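Local atomic coordinates of cellulase (Xanthomonas axonopodis pv. citri, PDB entry 4W7W), a protein that probably cleaves beta-1,4-glucan chains such as cellulose, as a family 5 glycoside hydrolase able to bind cello-oligosaccharides. Residues Y47-A52 with L68-E73; K93-A98 with K142-V147. All coordinates share one frame; numbering follows the deposited sequence.

Contact 1 of 2, residues Y47-A52 with L68-E73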
loop_
_atom_site.group_PDB
_atom_site.type_symbol
_atom_site.label_atom_id
_atom_site.label_comp_id
_atom_site.label_asym_id
_atom_site.label_seq_id
_atom_site.Cartn_x
_atom_site.Cartn_y
_atom_site.Cartn_z
ATOM N N TYR A 47 -14.728 11.620 5.035
ATOM C CA TYR A 47 -14.112 10.486 4.360
ATOM C C TYR A 47 -15.226 9.619 3.829
ATOM O O TYR A 47 -16.395 9.771 4.204
ATOM C CB TYR A 47 -13.230 9.706 5.337
ATOM C CG TYR A 47 -13.969 8.982 6.435
ATOM C CD1 TYR A 47 -14.257 9.614 7.639
ATOM C CD2 TYR A 47 -14.351 7.658 6.295
ATOM C CE1 TYR A 47 -14.903 8.959 8.670
ATOM C CE2 TYR A 47 -15.005 6.996 7.319
ATOM C CZ TYR A 47 -15.287 7.639 8.492
ATOM O OH TYR A 47 -15.922 6.939 9.486
ATOM N N THR A 48 -14.866 8.705 2.936
ATOM C CA THR A 48 -15.820 7.792 2.363
ATOM C C THR A 48 -15.145 6.469 2.087
ATOM O O THR A 48 -13.941 6.427 1.876
ATOM C CB THR A 48 -16.412 8.364 1.064
ATOM O OG1 THR A 48 -17.483 7.527 0.633
ATOM C CG2 THR A 48 -15.362 8.457 -0.047
ATOM N N TYR A 49 -15.928 5.402 2.095
ATOM C CA TYR A 49 -15.500 4.117 1.580
ATOM C C TYR A 49 -15.892 4.022 0.109
ATOM O O TYR A 49 -16.703 4.809 -0.380
ATOM C CB TYR A 49 -16.057 2.967 2.446
ATOM C CG TYR A 49 -15.164 2.699 3.634
ATOM C CD1 TYR A 49 -15.088 3.592 4.687
ATOM C CD2 TYR A 49 -14.356 1.584 3.675
ATOM C CE1 TYR A 49 -14.216 3.391 5.741
ATOM C CE2 TYR A 49 -13.472 1.377 4.728
ATOM C CZ TYR A 49 -13.414 2.269 5.757
ATOM O OH TYR A 49 -12.524 2.034 6.785
ATOM N N PRO A 50 -15.308 3.068 -0.622
ATOM C CA PRO A 50 -15.584 3.022 -2.052
ATOM C C PRO A 50 -16.999 2.558 -2.347
ATOM O O PRO A 50 -17.637 1.893 -1.527
ATOM C CB PRO A 50 -14.562 1.997 -2.585
ATOM C CG PRO A 50 -13.548 1.805 -1.477
ATOM C CD PRO A 50 -14.310 2.069 -0.212
ATOM N N ALA A 51 -17.488 2.911 -3.517
ATOM C CA ALA A 51 -18.750 2.376 -3.992
ATOM C C ALA A 51 -18.508 0.952 -4.466
ATOM O O ALA A 51 -17.436 0.643 -4.989
ATOM C CB ALA A 51 -19.275 3.207 -5.160
ATOM N N ALA A 52 -19.523 0.103 -4.363
ATOM C CA ALA A 52 -19.394 -1.250 -4.883
ATOM C C ALA A 52 -19.051 -1.237 -6.374
ATOM O O ALA A 52 -18.301 -2.089 -6.850
ATOM C CB ALA A 52 -20.671 -2.033 -4.659
ATOM N N LEU A 68 -6.833 -0.668 -0.000
ATOM C CA LEU A 68 -7.834 0.120 0.694
ATOM C C LEU A 68 -7.206 0.860 1.873
ATOM O O LEU A 68 -7.065 0.309 2.967
ATOM C CB LEU A 68 -8.953 -0.780 1.194
ATOM C CG LEU A 68 -10.121 -0.060 1.851
ATOM C CD1 LEU A 68 -10.951 0.676 0.805
ATOM C CD2 LEU A 68 -10.986 -1.026 2.641
ATOM N N PRO A 69 -6.813 2.120 1.650
ATOM C CA PRO A 69 -6.360 2.953 2.771
ATOM C C PRO A 69 -7.479 3.188 3.778
ATOM O O PRO A 69 -8.613 3.451 3.397
ATOM C CB PRO A 69 -6.014 4.282 2.084
ATOM C CG PRO A 69 -5.677 3.902 0.671
ATOM C CD PRO A 69 -6.646 2.799 0.351
ATOM N N PHE A 70 -7.129 3.130 5.055
ATOM C CA PHE A 70 -8.015 3.581 6.119
ATOM C C PHE A 70 -7.140 4.006 7.291
ATOM O O PHE A 70 -5.933 3.743 7.315
ATOM C CB PHE A 70 -9.028 2.509 6.536
ATOM C CG PHE A 70 -8.392 1.277 7.081
ATOM C CD1 PHE A 70 -8.021 0.280 6.219
ATOM C CD2 PHE A 70 -8.141 1.122 8.430
ATOM C CE1 PHE A 70 -7.422 -0.869 6.660
ATOM C CE2 PHE A 70 -7.511 -0.021 8.895
ATOM C CZ PHE A 70 -7.165 -1.024 8.009
ATOM N N LEU A 71 -7.736 4.735 8.228
ATOM C CA LEU A 71 -6.951 5.292 9.337
ATOM C C LEU A 71 -6.999 4.461 10.594
ATOM O O LEU A 71 -8.070 4.020 11.065
ATOM C CB LEU A 71 -7.423 6.682 9.722
ATOM C CG LEU A 71 -7.341 7.732 8.620
ATOM C CD1 LEU A 71 -7.687 9.080 9.206
ATOM C CD2 LEU A 71 -5.955 7.752 7.986
ATOM N N TRP A 72 -5.821 4.290 11.184
ATOM C CA TRP A 72 -5.682 3.667 12.489
ATOM C C TRP A 72 -6.615 4.316 13.510
ATOM O O TRP A 72 -7.304 3.638 14.262
ATOM C CB TRP A 72 -4.208 3.774 12.902
ATOM C CG TRP A 72 -3.795 2.994 14.100
ATOM C CD1 TRP A 72 -4.576 2.252 14.944
ATOM C CD2 TRP A 72 -2.464 2.920 14.609
ATOM N NE1 TRP A 72 -3.805 1.732 15.954
ATOM C CE2 TRP A 72 -2.503 2.114 15.764
ATOM C CE3 TRP A 72 -1.245 3.472 14.202
ATOM C CZ2 TRP A 72 -1.366 1.853 16.521
ATOM C CZ3 TRP A 72 -0.120 3.233 14.963
ATOM C CH2 TRP A 72 -0.188 2.424 16.106
ATOM N N GLU A 73 -6.664 5.644 13.514
ATOM C CA GLU A 73 -7.463 6.372 14.490
ATOM C C GLU A 73 -8.954 6.148 14.330
ATOM O O GLU A 73 -9.708 6.306 15.299
ATOM C CB GLU A 73 -7.187 7.864 14.392
ATOM C CG GLU A 73 -5.742 8.264 14.661
ATOM C CD GLU A 73 -4.831 8.247 13.438
ATOM O OE1 GLU A 73 -5.181 7.680 12.381
ATOM O OE2 GLU A 73 -3.705 8.777 13.549
#

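Contact 2 of 2, residues K93-A98 with K142-V147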
loop_
_atom_site.group_PDB
_atom_site.type_symbol
_atom_site.label_atom_id
_atom_site.label_comp_id
_atom_site.label_asym_id
_atom_site.label_seq_id
_atom_site.Cartn_x
_atom_site.Cartn_y
_atom_site.Cartn_z
ATOM N N LYS A 93 -17.706 -4.504 4.521
ATOM C CA LYS A 93 -18.549 -4.261 3.364
ATOM C C LYS A 93 -17.706 -4.143 2.086
ATOM O O LYS A 93 -18.058 -4.709 1.039
ATOM C CB LYS A 93 -19.390 -3.006 3.616
ATOM C CG LYS A 93 -20.310 -2.599 2.498
ATOM C CD LYS A 93 -21.207 -1.437 2.924
ATOM C CE LYS A 93 -22.014 -0.873 1.774
ATOM N NZ LYS A 93 -22.572 0.453 2.136
ATOM N N SER A 94 -16.579 -3.442 2.159
ATOM C CA SER A 94 -15.649 -3.420 1.033
ATOM C C SER A 94 -15.133 -4.817 0.693
ATOM O O SER A 94 -14.982 -5.158 -0.479
ATOM C CB SER A 94 -14.469 -2.478 1.304
ATOM O OG SER A 94 -14.891 -1.129 1.388
ATOM N N LEU A 95 -14.845 -5.617 1.718
ATOM C CA LEU A 95 -14.391 -6.976 1.482
ATOM C C LEU A 95 -15.448 -7.807 0.755
ATOM O O LEU A 95 -15.098 -8.589 -0.129
ATOM C CB LEU A 95 -14.004 -7.621 2.797
ATOM C CG LEU A 95 -13.553 -9.079 2.716
ATOM C CD1 LEU A 95 -12.382 -9.284 1.764
ATOM C CD2 LEU A 95 -13.213 -9.551 4.111
ATOM N N GLU A 96 -16.720 -7.647 1.107
ATOM C CA GLU A 96 -17.765 -8.354 0.372
ATOM C C GLU A 96 -17.719 -8.007 -1.107
ATOM O O GLU A 96 -17.869 -8.885 -1.960
ATOM C CB GLU A 96 -19.166 -8.051 0.932
ATOM C CG GLU A 96 -19.459 -8.669 2.288
ATOM C CD GLU A 96 -20.928 -8.640 2.689
ATOM O OE1 GLU A 96 -21.830 -8.540 1.804
ATOM O OE2 GLU A 96 -21.153 -8.773 3.912
ATOM N N ALA A 97 -17.534 -6.724 -1.412
ATOM C CA ALA A 97 -17.492 -6.299 -2.805
ATOM C C ALA A 97 -16.276 -6.874 -3.515
ATOM O O ALA A 97 -16.372 -7.347 -4.663
ATOM C CB ALA A 97 -17.485 -4.789 -2.897
ATOM N N ALA A 98 -15.118 -6.818 -2.861
ATOM C CA ALA A 98 -13.909 -7.404 -3.449
ATOM C C ALA A 98 -14.111 -8.884 -3.736
ATOM O O ALA A 98 -13.852 -9.353 -4.833
ATOM C CB ALA A 98 -12.707 -7.188 -2.538
ATOM N N LYS A 142 -8.518 -13.465 9.769
ATOM C CA LYS A 142 -7.651 -14.626 9.588
ATOM C C LYS A 142 -8.261 -15.684 8.684
ATOM O O LYS A 142 -7.530 -16.344 7.954
ATOM C CB LYS A 142 -7.214 -15.236 10.907
ATOM C CG LYS A 142 -8.350 -15.610 11.809
ATOM C CD LYS A 142 -7.826 -16.250 13.087
ATOM C CE LYS A 142 -7.390 -17.682 12.848
ATOM N NZ LYS A 142 -8.553 -18.599 12.787
ATOM N N ASP A 143 -9.579 -15.826 8.699
ATOM C CA ASP A 143 -10.233 -16.806 7.839
ATOM C C ASP A 143 -10.726 -16.251 6.497
ATOM O O ASP A 143 -11.529 -16.892 5.821
ATOM C CB ASP A 143 -11.357 -17.489 8.621
ATOM C CG ASP A 143 -10.861 -18.139 9.905
ATOM O OD1 ASP A 143 -9.753 -18.720 9.896
ATOM O OD2 ASP A 143 -11.576 -18.069 10.925
ATOM N N ASP A 144 -10.196 -15.097 6.089
ATOM C CA ASP A 144 -10.513 -14.486 4.799
ATOM C C ASP A 144 -9.267 -14.543 3.846
ATOM O O ASP A 144 -8.378 -13.707 3.937
ATOM C CB ASP A 144 -11.028 -13.048 5.028
ATOM C CG ASP A 144 -12.340 -12.977 5.878
ATOM O OD1 ASP A 144 -13.345 -13.639 5.552
ATOM O OD2 ASP A 144 -12.393 -12.215 6.874
ATOM N N LYS A 145 -9.242 -15.511 2.918
ATOM C CA LYS A 145 -8.134 -15.686 1.956
ATOM C C LYS A 145 -7.925 -14.492 1.005
ATOM O O LYS A 145 -6.858 -14.295 0.418
ATOM C CB LYS A 145 -8.311 -16.978 1.145
ATOM C CG LYS A 145 -7.925 -18.235 1.908
ATOM C CD LYS A 145 -7.968 -19.475 1.026
ATOM C CE LYS A 145 -6.894 -20.478 1.424
ATOM N NZ LYS A 145 -5.555 -20.086 0.897
ATOM N N ALA A 146 -8.964 -13.710 0.838
ATOM C CA ALA A 146 -8.876 -12.525 0.015
ATOM C C ALA A 146 -8.127 -11.373 0.686
ATOM O O ALA A 146 -7.773 -10.416 -0.008
ATOM C CB ALA A 146 -10.270 -12.059 -0.381
ATOM N N VAL A 147 -7.929 -11.436 2.001
ATOM C CA VAL A 147 -7.399 -10.285 2.725
ATOM C C VAL A 147 -5.885 -10.349 2.856
ATOM O O VAL A 147 -5.330 -11.388 3.243
ATOM C CB VAL A 147 -8.067 -10.170 4.102
ATOM C CG1 VAL A 147 -7.468 -9.009 4.877
ATOM C CG2 VAL A 147 -9.568 -9.999 3.960
#

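Contact 1 of 2, residues Y47-A52 with L68-E73
Tyr49 and Pro50 meet Leu68 and Phe70 on the outer side of a (beta/alpha)8 barrel, where the loop leaving the first strand runs past the second, 65-70, near its C-terminal end. Followed outward, Tyr49 illustrates how one long side chain can span the distance between two backbones, for the nearest CA atoms, those of Tyr49 and Leu68, stay 8.7 Å apart. From CB, with CG anti to the carbonyl carbon (chi1 -85°), the ring swings in beside helix 85-100. CD2 packs against Ser94, and the ring also touches Leu90 and Ile91. One atom further, CE2 reaches CD2 of Leu68 at 4.0 Å, the two side chains crossing at about a right angle. At the tip, OH lies 3.5 Å from CB of Phe70. The Tyr49 hydroxyl is hydrogen-bonded to Gln87 OE1, while NE2 of the same amide bonds Tyr47 OH, so that Gln87 ties two tyrosines of the loop to the helix.

Phe70 leads its ring away from this meeting and into the layer between barrel and helices, against Leu107, Leu109 and Leu137. Leu68 holds its CG anti to the backbone N (chi1 -176°), which carries the isobutyl fork out to the loop. One branch serves the tyrosine; the other, CD1, takes the proline ring, 3.6 Å from Pro50 CG and 3.8 Å from Pro50 CD.

Contact 2 of 2, residues K93-A98 with K142-V147
Asp144 O accepts the backbone N-H of Val147 at 3.0 Å, closing a type I beta turn whose first, third and fourth residues all touch Leu95. The turn presents the Asp144 carboxylate, the Ala146 methyl and the Val147 isopropyl group to one leucine, a compact example of a turn offering several groups to one helix side chain. Leu95 holds CG anti to its own nitrogen (chi1 178°), which carries the branched end away from helix 85-100 toward the turn, and the two methyls then divide the work. CD1 sits 3.6 Å from Val147 CG2 and 4.1 Å from Ala146 CB. CD2 approaches the same CG2 at 3.7 Å, leaving that valine methyl astride the fork, and it also lies 3.9 Å from Asp144 OD2, a van der Waals touch between a methyl and a carboxylate oxygen.

In the (beta/alpha)8 barrel this is an alpha-to-beta connection, the short link from helix 127-141 into the fourth strand, 147-150. Such links lie at the N-terminal ends of the strands, the end away from the active site in barrels of this kind. The leucine belongs to the helix that precedes the third strand, so the contact joins neighbouring beta-alpha units. Leu105 of that third strand packs on Leu95 and is also backbone-bonded to Ala146, while Phe141 touches both Leu95 and Val147 from the end of helix 127-141. Val147 also packs on Leu107 of the third strand. Just upstream, on the more open part of the loop, Lys142 NZ forms a salt bridge with Asp143 OD1 (3.1 Å), meeting the oxygen on its syn side but 26° out of the carboxylate plane.

From the N terminus, the chain leaves strand 24-29 and enters contact 1, which closes a short excursion containing nearly all of helix 52-60 and the first half of strand 65-70. Only afterwards does helix 85-100 open contact 2, a longer loop that passes through strand 104-109 and helix 127-141 before closing at the start of strand 147-150. The two are therefore in series, neither nested nor crossing, with centres about 14 Å apart. They nevertheless meet in space through Ser94: its CB lies 4.0 Å from Leu68 CD2, and its OG 3.6 Å from Pro50 CD. Helix 85-100 thus faces the first loop and second strand on one hand and the entry to the fourth strand on the other.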